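Local coordinates for uncharacterized bacterial lipoprotein (Bacteroides thetaiotaomicron VPI-5482, PDB 3GF6) that is of unknown function but is a bacterial lipoprotein of the DUF3845 family, folded as an all-beta domain and probably related to C1q/TNF-like proteins, at residues Tyr135-Leu138 / Gln143-Pro146; Ser186-Asn191 / Ser213-Tyr218; Ile61-Gln66 / Leu207-Glu212; Leu22-Glu27 / Ala113-Leu118. All coordinates share one frame; numbering follows the deposited sequence.

All four contacts belong to one all-beta domain built from two antiparallel sheets. Interaction 2 lies between the sheets, setting strand 187-198 against strand 203-219, and interaction 3 does the same about 13 Å away, centre to centre, using strand 203-219 again with the end of strand 56-62. Interactions 1 and 4 hold loops to the sheets: residues 143-146 against strand 129-139, and residues 22-27 against strand 112-123, with centres about 22 Å apart. Along the chain interaction 4 closes before interactions 1 and 2 open, while its segments alternate with those of interaction 3. Inner side chains of strands 129-139 and 112-123 meet between the sheets, Leu-138 on Val-114 and Ala-136 on Leu-118.

Interaction 1 (Tyr135-Leu138 / Gln143-Pro146); sequences YAQL and QPYP
Gln-137 and Pro-144 meet on the outer face of one sheet of this two-sheet antiparallel beta fold, where strand 129-139 is covered by the loop that follows it. Tyr-135 and Gln-137 point out to that loop, while the alternate residues Ala-136 and Leu-138 turn inward and reach Ile-176 and Tyr-178 of the other sheet. Direct packing is confined to a few atoms. Gln-137 has CG anti to the backbone N (chi1 -175°), and its extended chain carries the amide NE2 to 3.5 Å from Pro-144 CD. The proline comes at it from the opposite direction. Beside this, Gln-143 crosses Tyr-135 at about a right angle, its CG 4.1 Å from Tyr-135 OH.

The looser part is bridged by water. Water 1 lies in the plane of the Tyr-135 ring, 2.7 Å from Tyr-135 OH; it accepts from Gln-137 NE2 at 2.8 Å and donates to Pro-144 O at 2.8 Å. Water 2 accepts from Gln-137 NE2 and from Gln-143 N, each at 3.0 Å. One amide nitrogen therefore serves both waters, which fixes its rotation and ties side chain to loop backbone. Farther along, the loop runs out toward solvent. Tyr-145 is secured through OH to Pro-9 O, and a cis peptide bond folds Pro-146 back so that its CB sits 4.1 Å above the centre of the Tyr-145 ring.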
loop_
_atom_site.group_PDB
_atom_site.type_symbol
_atom_site.label_atom_id
_atom_site.label_comp_id
_atom_site.label_asym_id
_atom_site.label_seq_id
_atom_site.Cartn_x
_atom_site.Cartn_y
_atom_site.Cartn_z
ATOM N N TYR A 135 -6.684 -3.424 2.192
ATOM C CA TYR A 135 -6.087 -3.939 0.973
ATOM C C TYR A 135 -4.800 -3.241 0.574
ATOM O O TYR A 135 -4.619 -2.064 0.886
ATOM C CB TYR A 135 -7.063 -3.890 -0.180
ATOM C CG TYR A 135 -7.500 -2.547 -0.724
ATOM C CD1 TYR A 135 -8.493 -1.798 -0.101
ATOM C CD2 TYR A 135 -6.973 -2.062 -1.895
ATOM C CE1 TYR A 135 -8.953 -0.612 -0.681
ATOM C CE2 TYR A 135 -7.405 -0.864 -2.457
ATOM C CZ TYR A 135 -8.387 -0.153 -1.840
ATOM O OH TYR A 135 -8.849 0.959 -2.443
ATOM N N ALA A 136 -3.927 -3.991 -0.123
ATOM C CA ALA A 136 -2.662 -3.493 -0.687
ATOM C C ALA A 136 -2.856 -3.265 -2.175
ATOM O O ALA A 136 -3.514 -4.066 -2.859
ATOM C CB ALA A 136 -1.473 -4.462 -0.413
ATOM N N GLN A 137 -2.346 -2.143 -2.664
ATOM C CA GLN A 137 -2.515 -1.813 -4.062
ATOM C C GLN A 137 -1.311 -1.150 -4.707
ATOM O O GLN A 137 -0.734 -0.208 -4.171
ATOM C CB GLN A 137 -3.735 -0.912 -4.225
ATOM C CG GLN A 137 -4.076 -0.590 -5.640
ATOM C CD GLN A 137 -5.518 -0.197 -5.769
ATOM O OE1 GLN A 137 -6.368 -1.057 -5.929
ATOM N NE2 GLN A 137 -5.812 1.111 -5.690
ATOM N N LEU A 138 -0.947 -1.707 -5.864
ATOM C CA LEU A 138 0.047 -1.122 -6.773
ATOM C C LEU A 138 -0.735 -0.688 -8.003
ATOM O O LEU A 138 -1.446 -1.491 -8.581
ATOM C CB LEU A 138 1.066 -2.164 -7.165
ATOM C CG LEU A 138 2.237 -1.738 -8.004
ATOM C CD1 LEU A 138 3.142 -0.851 -7.072
ATOM C CD2 LEU A 138 2.966 -3.000 -8.632
ATOM N N GLN A 143 -5.964 5.512 -5.288
ATOM C CA GLN A 143 -7.303 5.070 -4.876
ATOM C C GLN A 143 -8.377 5.116 -5.993
ATOM O O GLN A 143 -9.467 5.619 -5.772
ATOM C CB GLN A 143 -7.767 5.819 -3.624
ATOM C CG GLN A 143 -8.743 5.002 -2.756
ATOM C CD GLN A 143 -9.277 5.721 -1.550
ATOM O OE1 GLN A 143 -9.303 6.965 -1.478
ATOM N NE2 GLN A 143 -9.693 4.966 -0.597
ATOM N N PRO A 144 -8.076 4.559 -7.196
ATOM C CA PRO A 144 -9.149 4.483 -8.191
ATOM C C PRO A 144 -10.224 3.522 -7.696
ATOM O O PRO A 144 -9.899 2.481 -7.127
ATOM C CB PRO A 144 -8.447 3.896 -9.422
ATOM C CG PRO A 144 -7.329 3.039 -8.831
ATOM C CD PRO A 144 -6.849 3.865 -7.646
ATOM N N TYR A 145 -11.493 3.852 -7.907
ATOM C CA TYR A 145 -12.555 3.042 -7.322
ATOM C C TYR A 145 -13.726 2.859 -8.268
ATOM O O TYR A 145 -14.228 3.823 -8.849
ATOM C CB TYR A 145 -13.067 3.663 -6.031
ATOM C CG TYR A 145 -13.876 2.677 -5.237
ATOM C CD1 TYR A 145 -15.263 2.604 -5.350
ATOM C CD2 TYR A 145 -13.240 1.771 -4.411
ATOM C CE1 TYR A 145 -16.002 1.663 -4.608
ATOM C CE2 TYR A 145 -13.971 0.821 -3.679
ATOM C CZ TYR A 145 -15.346 0.778 -3.788
ATOM O OH TYR A 145 -16.047 -0.153 -3.059
ATOM N N PRO A 146 -14.201 1.614 -8.405
ATOM C CA PRO A 146 -13.724 0.366 -7.809
ATOM C C PRO A 146 -12.478 -0.125 -8.554
ATOM O O PRO A 146 -12.424 -0.057 -9.776
ATOM C CB PRO A 146 -14.902 -0.594 -7.984
ATOM C CG PRO A 146 -15.978 0.170 -8.671
ATOM C CD PRO A 146 -15.392 1.394 -9.240
HETATM O O HOH W 1 -8.368 1.985 -4.896
HETATM O O HOH W 2 -3.885 3.381 -5.613
#

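Interaction 2 (Ser186-Asn191 / Ser213-Tyr218). With EDO (1,2-ethanediol), chain G.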
loop_
_atom_site.group_PDB
_atom_site.type_symbol
_atom_site.label_atom_id
_atom_site.label_comp_id
_atom_site.label_asym_id
_atom_site.label_seq_id
_atom_site.Cartn_x
_atom_site.Cartn_y
_atom_site.Cartn_z
ATOM N N SER A 186 2.800 7.147 -15.559
ATOM C CA SER A 186 3.388 8.436 -15.220
ATOM C C SER A 186 3.930 8.391 -13.819
ATOM O O SER A 186 5.057 8.780 -13.560
ATOM C CB SER A 186 2.371 9.584 -15.385
ATOM O OG SER A 186 2.825 10.775 -14.767
ATOM N N GLN A 187 3.083 7.940 -12.909
ATOM C CA GLN A 187 3.400 7.841 -11.502
ATOM C C GLN A 187 2.920 6.479 -11.003
ATOM O O GLN A 187 1.873 6.020 -11.430
ATOM C CB GLN A 187 2.721 8.970 -10.706
ATOM C CG GLN A 187 3.129 10.348 -11.171
ATOM C CD GLN A 187 2.358 11.443 -10.455
ATOM O OE1 GLN A 187 2.897 12.082 -9.552
ATOM N NE2 GLN A 187 1.112 11.689 -10.880
ATOM N N LEU A 188 3.713 5.853 -10.129
ATOM C CA LEU A 188 3.418 4.547 -9.534
ATOM C C LEU A 188 3.142 4.708 -8.029
ATOM O O LEU A 188 3.961 5.294 -7.281
ATOM C CB LEU A 188 4.606 3.606 -9.758
ATOM C CG LEU A 188 4.426 2.124 -9.412
ATOM C CD1 LEU A 188 3.418 1.470 -10.352
ATOM C CD2 LEU A 188 5.814 1.402 -9.474
ATOM N N TYR A 189 2.027 4.122 -7.598
ATOM C CA TYR A 189 1.561 4.197 -6.207
ATOM C C TYR A 189 1.593 2.811 -5.571
ATOM O O TYR A 189 1.210 1.837 -6.224
ATOM C CB TYR A 189 0.144 4.767 -6.132
ATOM C CG TYR A 189 0.026 6.152 -6.767
ATOM C CD1 TYR A 189 -0.214 6.310 -8.136
ATOM C CD2 TYR A 189 0.202 7.292 -6.006
ATOM C CE1 TYR A 189 -0.296 7.568 -8.721
ATOM C CE2 TYR A 189 0.105 8.586 -6.600
ATOM C CZ TYR A 189 -0.118 8.705 -7.950
ATOM O OH TYR A 189 -0.217 9.961 -8.530
ATOM N N PHE A 190 2.042 2.750 -4.318
ATOM C CA PHE A 190 2.044 1.485 -3.519
ATOM C C PHE A 190 1.622 1.814 -2.110
ATOM O O PHE A 190 2.310 2.554 -1.405
ATOM C CB PHE A 190 3.401 0.797 -3.620
ATOM C CG PHE A 190 3.478 -0.560 -2.989
ATOM C CD1 PHE A 190 2.464 -1.521 -3.160
ATOM C CD2 PHE A 190 4.630 -0.918 -2.274
ATOM C CE1 PHE A 190 2.575 -2.801 -2.562
ATOM C CE2 PHE A 190 4.733 -2.168 -1.677
ATOM C CZ PHE A 190 3.703 -3.103 -1.818
ATOM N N ASN A 191 0.419 1.347 -1.751
ATOM C CA ASN A 191 -0.235 1.735 -0.511
ATOM C C ASN A 191 -1.078 0.622 0.079
ATOM O O ASN A 191 -1.431 -0.338 -0.611
ATOM C CB ASN A 191 -1.180 2.936 -0.692
ATOM C CG ASN A 191 -0.491 4.164 -1.228
ATOM O OD1 ASN A 191 -0.082 5.088 -0.467
ATOM N ND2 ASN A 191 -0.364 4.215 -2.542
ATOM N N SER A 213 10.351 -7.701 3.477
ATOM C CA SER A 213 9.679 -6.821 2.546
ATOM C C SER A 213 10.713 -6.081 1.704
ATOM O O SER A 213 11.758 -5.663 2.205
ATOM C CB SER A 213 8.768 -5.841 3.270
ATOM O OG SER A 213 7.802 -6.491 4.079
ATOM N N TYR A 214 10.420 -5.957 0.414
ATOM C CA TYR A 214 11.270 -5.223 -0.527
ATOM C C TYR A 214 10.471 -4.781 -1.739
ATOM O O TYR A 214 9.392 -5.311 -2.023
ATOM C CB TYR A 214 12.465 -6.071 -1.008
ATOM C CG TYR A 214 12.129 -7.126 -2.021
ATOM C CD1 TYR A 214 12.170 -6.839 -3.384
ATOM C CD2 TYR A 214 11.764 -8.402 -1.619
ATOM C CE1 TYR A 214 11.851 -7.800 -4.340
ATOM C CE2 TYR A 214 11.460 -9.390 -2.540
ATOM C CZ TYR A 214 11.484 -9.074 -3.906
ATOM O OH TYR A 214 11.223 -10.034 -4.816
ATOM N N PHE A 215 11.049 -3.849 -2.477
ATOM C CA PHE A 215 10.430 -3.301 -3.665
ATOM C C PHE A 215 11.503 -3.037 -4.680
ATOM O O PHE A 215 12.479 -2.388 -4.357
ATOM C CB PHE A 215 9.735 -1.982 -3.305
ATOM C CG PHE A 215 9.163 -1.280 -4.482
ATOM C CD1 PHE A 215 7.891 -1.606 -4.932
ATOM C CD2 PHE A 215 9.920 -0.372 -5.213
ATOM C CE1 PHE A 215 7.369 -0.977 -6.064
ATOM C CE2 PHE A 215 9.415 0.235 -6.351
ATOM C CZ PHE A 215 8.145 -0.055 -6.771
ATOM N N GLU A 216 11.310 -3.510 -5.920
ATOM C CA GLU A 216 12.228 -3.290 -7.042
ATOM C C GLU A 216 11.464 -2.852 -8.265
ATOM O O GLU A 216 10.389 -3.389 -8.540
ATOM C CB GLU A 216 12.999 -4.551 -7.424
ATOM C CG GLU A 216 13.865 -5.055 -6.320
ATOM C CD GLU A 216 14.583 -6.358 -6.638
ATOM O OE1 GLU A 216 14.335 -6.980 -7.680
ATOM O OE2 GLU A 216 15.422 -6.749 -5.816
ATOM N N LEU A 217 12.050 -1.917 -9.005
ATOM C CA LEU A 217 11.490 -1.399 -10.246
ATOM C C LEU A 217 12.572 -1.409 -11.348
ATOM O O LEU A 217 13.658 -0.848 -11.169
ATOM C CB LEU A 217 10.975 0.026 -10.064
ATOM C CG LEU A 217 10.325 0.697 -11.282
ATOM C CD1 LEU A 217 9.069 -0.056 -11.782
ATOM C CD2 LEU A 217 9.964 2.161 -10.925
ATOM N N TYR A 218 12.243 -2.050 -12.459
ATOM C CA TYR A 218 13.098 -2.143 -13.623
ATOM C C TYR A 218 12.503 -1.380 -14.797
ATOM O O TYR A 218 11.289 -1.417 -15.012
ATOM C CB TYR A 218 13.272 -3.619 -14.039
ATOM C CG TYR A 218 13.944 -4.443 -12.980
ATOM C CD1 TYR A 218 13.211 -5.018 -11.936
ATOM C CD2 TYR A 218 15.339 -4.596 -12.977
ATOM C CE1 TYR A 218 13.851 -5.753 -10.927
ATOM C CE2 TYR A 218 15.973 -5.326 -11.981
ATOM C CZ TYR A 218 15.223 -5.893 -10.965
ATOM O OH TYR A 218 15.848 -6.619 -9.996
HETATM C C1 EDO G . 8.472 -10.937 -6.198
HETATM O O1 EDO G . 8.657 -11.188 -4.801
HETATM C C2 EDO G . 8.714 -12.262 -6.927
HETATM O O2 EDO G . 9.968 -12.217 -7.607
#
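Glu-216 OE1 accepts the proton of Tyr-218 OH at 2.8 Å, from well above the carboxylate plane (58° out of it), on the outer face of the strand whose inner residues, Phe-215 and Leu-217, meet Leu-188 and Phe-190. Across the contact everything is apolar. Leu-188 and Phe-215 come from opposite directions, and Leu-188 CD2 arrives at the edge of the phenylalanine ring, near its plane, 3.9 Å from Phe-215 CZ. The same methyl reaches Leu-217 CD1 at 4.2 Å. The Phe-215 side chain leaves CA opposite its own backbone nitrogen (chi1 175°), which sends the ring across to the other sheet, and Phe-215 CD1 also lies 4.3 Å from Phe-190 CD2, the rings meeting obliquely.

On the outer face Tyr-214 packs on Phe-35 and Arg-117. An alanine in place of Tyr-214 would lack the ring and would probably leave a gap beside these two side chains.

Strands 187-198 and 203-219 belong to different sheets and run nearly antiparallel, their local axes coming within 11.3 Å of each other. Phe-190 also touches Leu-116 of strand 112-123 and Leu-63, and Leu-217 touches Val-31 of strand 29-35 and Val-114 of strand 112-123.

Interaction 3 (Ile61-Gln66 / Leu207-Glu212); sequences IDLKNQ and LRIDKE. With EDO (1,2-ethanediol), chain F.
A buried amide set against a hydrocarbon is the odd feature here: Asn-65 OD1 lies 4.1 Å from Ile-209 CG2, the two side chains crossing at about a right angle. The amide is nevertheless satisfied from elsewhere, since Asn-65 ND2 bonds to Ser-34 OG and OD1 accepts from Asn-36 ND2. Both ends being gripped, the group cannot easily turn.

The rest of the contact is aliphatic. Ile-61 and Leu-207 slide past each other in opposite directions, and Leu-207 CD2 settles against two branches of the isoleucine, 3.7 Å from Ile-61 CG2 and 4.1 Å from Ile-61 CG1. Between these ends, Leu-63 CD2 comes to 4.3 Å from Ile-209 CD1.

On the other face of segment 207-212 the charges gather. Arg-208 bends at chi3 (62°), bringing NE to 2.8 Å from Asp-210 OD1; the acceptor lies close to the guanidinium plane and uses its syn lone pair, although the N-H points at it imperfectly (143°). Arg-208 NH2 pairs with Glu-121, and Asp-210 OD2 takes Lys-119.

The contact runs from the end of strand 56-62, which lies beside 187-198 in one sheet, into the loop that follows it, and faces strand 203-219, which lies beside 40-46 and 112-123 in the other; Leu-192, Leu-42, Leu-118 and Leu-122 from those strands line the same interior.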
loop_
_atom_site.group_PDB
_atom_site.type_symbol
_atom_site.label_atom_id
_atom_site.label_comp_id
_atom_site.label_asym_id
_atom_site.label_seq_id
_atom_site.Cartn_x
_atom_site.Cartn_y
_atom_site.Cartn_z
ATOM N N ILE A 61 -1.797 3.932 4.208
ATOM C CA ILE A 61 -0.397 3.746 4.572
ATOM C C ILE A 61 0.440 3.982 3.321
ATOM O O ILE A 61 0.204 3.400 2.232
ATOM C CB ILE A 61 -0.106 2.324 5.109
ATOM C CG1 ILE A 61 -1.017 1.969 6.278
ATOM C CG2 ILE A 61 1.411 2.189 5.481
ATOM C CD1 ILE A 61 -0.920 2.914 7.446
ATOM N N ASP A 62 1.439 4.854 3.456
ATOM C CA ASP A 62 2.492 4.984 2.432
ATOM C C ASP A 62 3.503 3.896 2.755
ATOM O O ASP A 62 4.122 3.914 3.823
ATOM C CB ASP A 62 3.197 6.351 2.476
ATOM C CG ASP A 62 2.327 7.497 1.936
ATOM O OD1 ASP A 62 1.215 7.286 1.423
ATOM O OD2 ASP A 62 2.754 8.651 2.061
ATOM N N LEU A 63 3.686 2.954 1.838
ATOM C CA LEU A 63 4.509 1.765 2.099
ATOM C C LEU A 63 5.959 2.035 1.721
ATOM O O LEU A 63 6.266 2.420 0.586
ATOM C CB LEU A 63 3.995 0.567 1.324
ATOM C CG LEU A 63 2.658 0.012 1.852
ATOM C CD1 LEU A 63 2.132 -0.932 0.758
ATOM C CD2 LEU A 63 2.816 -0.688 3.174
ATOM N N LYS A 64 6.847 1.839 2.686
ATOM C CA LYS A 64 8.254 2.163 2.502
ATOM C C LYS A 64 9.132 1.075 3.127
ATOM O O LYS A 64 8.692 0.385 4.040
ATOM C CB LYS A 64 8.588 3.520 3.153
ATOM C CG LYS A 64 7.806 4.678 2.558
ATOM C CD LYS A 64 8.216 6.031 3.161
ATOM C CE LYS A 64 7.277 7.089 2.602
ATOM N NZ LYS A 64 7.602 8.448 3.059
ATOM N N ASN A 65 10.380 0.977 2.650
ATOM C CA ASN A 65 11.405 0.106 3.220
ATOM C C ASN A 65 12.621 0.958 3.578
ATOM O O ASN A 65 12.903 1.921 2.858
ATOM C CB ASN A 65 11.784 -1.039 2.269
ATOM C CG ASN A 65 10.573 -1.868 1.857
ATOM O OD1 ASN A 65 9.912 -2.425 2.707
ATOM N ND2 ASN A 65 10.286 -1.951 0.540
ATOM N N GLN A 66 13.334 0.600 4.653
ATOM C CA GLN A 66 14.291 1.540 5.270
ATOM C C GLN A 66 15.605 1.703 4.501
ATOM O O GLN A 66 16.251 2.742 4.649
ATOM C CB GLN A 66 14.586 1.194 6.723
ATOM C CG GLN A 66 13.373 1.345 7.678
ATOM C CD GLN A 66 13.794 1.443 9.127
ATOM O OE1 GLN A 66 13.832 0.441 9.851
ATOM N NE2 GLN A 66 14.148 2.646 9.552
ATOM N N LEU A 207 1.566 -1.189 12.588
ATOM C CA LEU A 207 1.801 -1.899 11.359
ATOM C C LEU A 207 3.248 -2.359 11.420
ATOM O O LEU A 207 4.169 -1.523 11.303
ATOM C CB LEU A 207 1.556 -1.036 10.102
ATOM C CG LEU A 207 1.740 -1.750 8.743
ATOM C CD1 LEU A 207 0.586 -2.786 8.590
ATOM C CD2 LEU A 207 1.777 -0.806 7.560
ATOM N N ARG A 208 3.441 -3.665 11.583
ATOM C CA ARG A 208 4.790 -4.270 11.439
ATOM C C ARG A 208 5.112 -4.552 9.986
ATOM O O ARG A 208 4.317 -5.163 9.269
ATOM C CB ARG A 208 4.937 -5.529 12.266
ATOM C CG ARG A 208 6.365 -6.092 12.223
ATOM C CD ARG A 208 6.533 -7.337 13.044
ATOM N NE ARG A 208 5.714 -8.446 12.586
ATOM C CZ ARG A 208 4.601 -8.897 13.177
ATOM N NH1 ARG A 208 4.111 -8.323 14.277
ATOM N NH2 ARG A 208 3.964 -9.938 12.651
ATOM N N ILE A 209 6.272 -4.067 9.526
ATOM C CA ILE A 209 6.787 -4.398 8.199
ATOM C C ILE A 209 7.990 -5.302 8.491
ATOM O O ILE A 209 8.970 -4.879 9.161
ATOM C CB ILE A 209 7.228 -3.164 7.410
ATOM C CG1 ILE A 209 6.023 -2.252 7.145
ATOM C CG2 ILE A 209 7.994 -3.574 6.119
ATOM C CD1 ILE A 209 4.891 -2.883 6.232
ATOM N N ASP A 210 7.870 -6.553 8.042
ATOM C CA ASP A 210 8.900 -7.562 8.297
ATOM C C ASP A 210 10.085 -7.300 7.383
ATOM O O ASP A 210 9.963 -6.757 6.263
ATOM C CB ASP A 210 8.387 -8.987 8.096
ATOM C CG ASP A 210 7.436 -9.455 9.214
ATOM O OD1 ASP A 210 7.128 -8.717 10.141
ATOM O OD2 ASP A 210 6.964 -10.596 9.138
ATOM N N LYS A 211 11.232 -7.757 7.845
ATOM C CA LYS A 211 12.508 -7.519 7.163
ATOM C C LYS A 211 12.565 -8.090 5.743
ATOM O O LYS A 211 13.343 -7.618 4.944
ATOM C CB LYS A 211 13.665 -8.050 8.018
ATOM C CG LYS A 211 13.936 -9.507 7.926
ATOM C CD LYS A 211 15.032 -9.934 8.922
ATOM C CE LYS A 211 14.493 -10.818 10.024
ATOM N NZ LYS A 211 13.942 -12.112 9.494
ATOM N N GLU A 212 11.735 -9.094 5.433
ATOM C CA GLU A 212 11.680 -9.688 4.105
ATOM C C GLU A 212 11.043 -8.760 3.055
ATOM O O GLU A 212 11.174 -9.004 1.875
ATOM C CB GLU A 212 10.876 -10.994 4.119
ATOM C CG GLU A 212 11.527 -12.162 4.866
ATOM C CD GLU A 212 11.382 -12.132 6.374
ATOM O OE1 GLU A 212 10.690 -11.284 6.980
ATOM O OE2 GLU A 212 12.018 -12.991 6.975
HETATM C C1 EDO F . 3.285 -6.396 17.668
HETATM O O1 EDO F . 3.091 -7.726 17.148
HETATM C C2 EDO F . 3.893 -5.521 16.580
HETATM O O2 EDO F . 4.997 -6.192 15.943
#

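Interaction 4 (Leu22-Glu27 / Ala113-Leu118). With EDO (1,2-ethanediol), chain G; EDO (1,2-ethanediol), chain C.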
loop_
_atom_site.group_PDB
_atom_site.type_symbol
_atom_site.label_atom_id
_atom_site.label_comp_id
_atom_site.label_asym_id
_atom_site.label_seq_id
_atom_site.Cartn_x
_atom_site.Cartn_y
_atom_site.Cartn_z
ATOM N N LEU A 22 9.520 -10.731 -15.120
ATOM C CA LEU A 22 10.696 -10.381 -15.929
ATOM C C LEU A 22 11.901 -11.210 -15.562
ATOM O O LEU A 22 12.321 -11.202 -14.417
ATOM C CB LEU A 22 11.082 -8.916 -15.740
ATOM C CG LEU A 22 12.333 -8.416 -16.467
ATOM C CD1 LEU A 22 12.111 -8.429 -18.040
ATOM C CD2 LEU A 22 12.723 -7.035 -15.957
ATOM N N GLU A 23 12.480 -11.884 -16.551
ATOM C CA GLU A 23 13.770 -12.556 -16.358
ATOM C C GLU A 23 14.821 -11.544 -16.687
ATOM O O GLU A 23 15.135 -11.283 -17.871
ATOM C CB GLU A 23 13.921 -13.795 -17.252
ATOM C CG GLU A 23 12.928 -14.886 -16.967
ATOM C CD GLU A 23 12.945 -15.391 -15.518
ATOM O OE1 GLU A 23 13.992 -15.303 -14.824
ATOM O OE2 GLU A 23 11.883 -15.887 -15.080
ATOM N N VAL A 24 15.349 -10.954 -15.622
ATOM C CA VAL A 24 16.165 -9.783 -15.710
ATOM C C VAL A 24 17.416 -10.100 -16.494
ATOM O O VAL A 24 18.172 -11.016 -16.154
ATOM C CB VAL A 24 16.503 -9.263 -14.283
ATOM C CG1 VAL A 24 17.529 -8.172 -14.348
ATOM C CG2 VAL A 24 15.237 -8.744 -13.592
ATOM N N GLY A 25 17.612 -9.374 -17.587
ATOM C CA GLY A 25 18.791 -9.541 -18.400
ATOM C C GLY A 25 19.690 -8.330 -18.408
ATOM O O GLY A 25 19.395 -7.275 -17.820
ATOM N N GLU A 26 20.776 -8.473 -19.153
ATOM C CA GLU A 26 21.872 -7.511 -19.137
ATOM C C GLU A 26 21.435 -6.095 -19.507
ATOM O O GLU A 26 21.993 -5.129 -18.998
ATOM C CB GLU A 26 23.005 -7.994 -20.054
ATOM C CG GLU A 26 24.332 -7.283 -19.840
ATOM C CD GLU A 26 24.948 -7.522 -18.450
ATOM O OE1 GLU A 26 24.784 -8.622 -17.861
ATOM O OE2 GLU A 26 25.623 -6.590 -17.961
ATOM N N GLU A 27 20.404 -5.977 -20.337
ATOM C CA GLU A 27 19.945 -4.708 -20.853
ATOM C C GLU A 27 18.807 -4.071 -20.044
ATOM O O GLU A 27 18.413 -2.941 -20.330
ATOM C CB GLU A 27 19.470 -4.896 -22.291
ATOM C CG GLU A 27 20.481 -5.678 -23.173
ATOM C CD GLU A 27 21.212 -4.803 -24.160
ATOM O OE1 GLU A 27 20.513 -4.080 -24.901
ATOM O OE2 GLU A 27 22.469 -4.853 -24.209
ATOM N N ALA A 113 8.923 -3.168 -15.076
ATOM C CA ALA A 113 8.627 -4.413 -14.377
ATOM C C ALA A 113 8.843 -4.173 -12.903
ATOM O O ALA A 113 9.756 -3.433 -12.523
ATOM C CB ALA A 113 9.540 -5.558 -14.878
ATOM N N VAL A 114 8.006 -4.790 -12.070
ATOM C CA VAL A 114 8.057 -4.640 -10.626
ATOM C C VAL A 114 8.205 -6.013 -9.978
ATOM O O VAL A 114 7.526 -6.966 -10.356
ATOM C CB VAL A 114 6.758 -3.925 -10.071
ATOM C CG1 VAL A 114 6.662 -3.979 -8.549
ATOM C CG2 VAL A 114 6.727 -2.457 -10.528
ATOM N N LYS A 115 9.066 -6.084 -8.966
ATOM C CA LYS A 115 9.177 -7.256 -8.100
ATOM C C LYS A 115 9.089 -6.745 -6.692
ATOM O O LYS A 115 9.849 -5.818 -6.316
ATOM C CB LYS A 115 10.531 -7.961 -8.292
ATOM C CG LYS A 115 10.774 -8.414 -9.770
ATOM C CD LYS A 115 12.111 -9.086 -9.947
ATOM C CE LYS A 115 12.295 -9.636 -11.359
ATOM N NZ LYS A 115 11.460 -10.822 -11.613
ATOM N N LEU A 116 8.138 -7.282 -5.936
ATOM C CA LEU A 116 7.982 -6.846 -4.567
ATOM C C LEU A 116 7.552 -7.958 -3.654
ATOM O O LEU A 116 6.992 -8.974 -4.093
ATOM C CB LEU A 116 7.025 -5.644 -4.464
ATOM C CG LEU A 116 5.530 -5.819 -4.784
ATOM C CD1 LEU A 116 4.765 -6.472 -3.612
ATOM C CD2 LEU A 116 4.899 -4.471 -5.140
ATOM N N ARG A 117 7.847 -7.783 -2.374
ATOM C CA ARG A 117 7.271 -8.616 -1.313
ATOM C C ARG A 117 6.819 -7.673 -0.210
ATOM O O ARG A 117 7.546 -6.766 0.143
ATOM C CB ARG A 117 8.269 -9.644 -0.776
ATOM C CG ARG A 117 7.691 -10.572 0.296
ATOM C CD ARG A 117 8.697 -11.713 0.554
ATOM N NE ARG A 117 8.235 -12.640 1.575
ATOM C CZ ARG A 117 9.009 -13.577 2.107
ATOM N NH1 ARG A 117 10.274 -13.694 1.708
ATOM N NH2 ARG A 117 8.527 -14.381 3.043
ATOM N N LEU A 118 5.597 -7.866 0.292
ATOM C CA LEU A 118 5.063 -7.112 1.412
ATOM C C LEU A 118 4.666 -8.116 2.468
ATOM O O LEU A 118 3.727 -8.932 2.247
ATOM C CB LEU A 118 3.845 -6.266 0.982
ATOM C CG LEU A 118 3.120 -5.559 2.128
ATOM C CD1 LEU A 118 4.071 -4.537 2.707
ATOM C CD2 LEU A 118 1.797 -4.867 1.666
HETATM C C1 EDO G . 8.472 -10.937 -6.198
HETATM O O1 EDO G . 8.657 -11.188 -4.801
HETATM C C2 EDO G . 8.714 -12.262 -6.927
HETATM O O2 EDO G . 9.968 -12.217 -7.607
HETATM C C1 EDO C . 11.853 -13.796 -1.054
HETATM O O1 EDO C . 11.929 -12.479 -0.574
HETATM C C2 EDO C . 12.788 -13.865 -2.214
HETATM O O2 EDO C . 14.039 -13.971 -1.579
#
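Polar contact across the pair rests on Lys-115, whose NZ donates to Leu-22 O at 3.0 Å. The ammonium meets the carbonyl at a C=O...N angle of 142° and is tilted 17° from its plane. The chain runs straight from CB to CE and bends only at the last torsion (chi4 -72°), which turns the nitrogen to the loop. Its stronger partner is Asp-179 OD1, in a salt bridge, so the one nitrogen links a loop carbonyl to a charge on strand 171-183. A methionine in place of Lys-115 would lack the ammonium and would probably leave Asp-179 without this counter-charge and the carbonyl of Leu-22 without this donor.

The apolar contacts are two. Leu-22 lays CD2 and CB against the methyl of Ala-113, with Leu-22 CD2 3.7 Å from Ala-113 CB. Val-24, at the more exposed margin, rests CG2 3.8 Å from Lys-115 CE.

Hydrogen bonds to two ethanediol molecules, probably from the crystallisation liquor, form a third group, all on the strand side. One donates through O1 to Leu-116 O at 2.9 Å, and another accepts through O1 from Arg-117 NH1 at 3.1 Å.

Strand 112-123 lies between 171-183 and 203-219, Val-114 pairing with Arg-180 and Lys-115 with Glu-216 through their backbones, while the loop between strands 14-16 and 29-35 rests on the beginning of the strand, at Ala-113 and Lys-115, and Val-24 also touches Tyr-218 of strand 203-219.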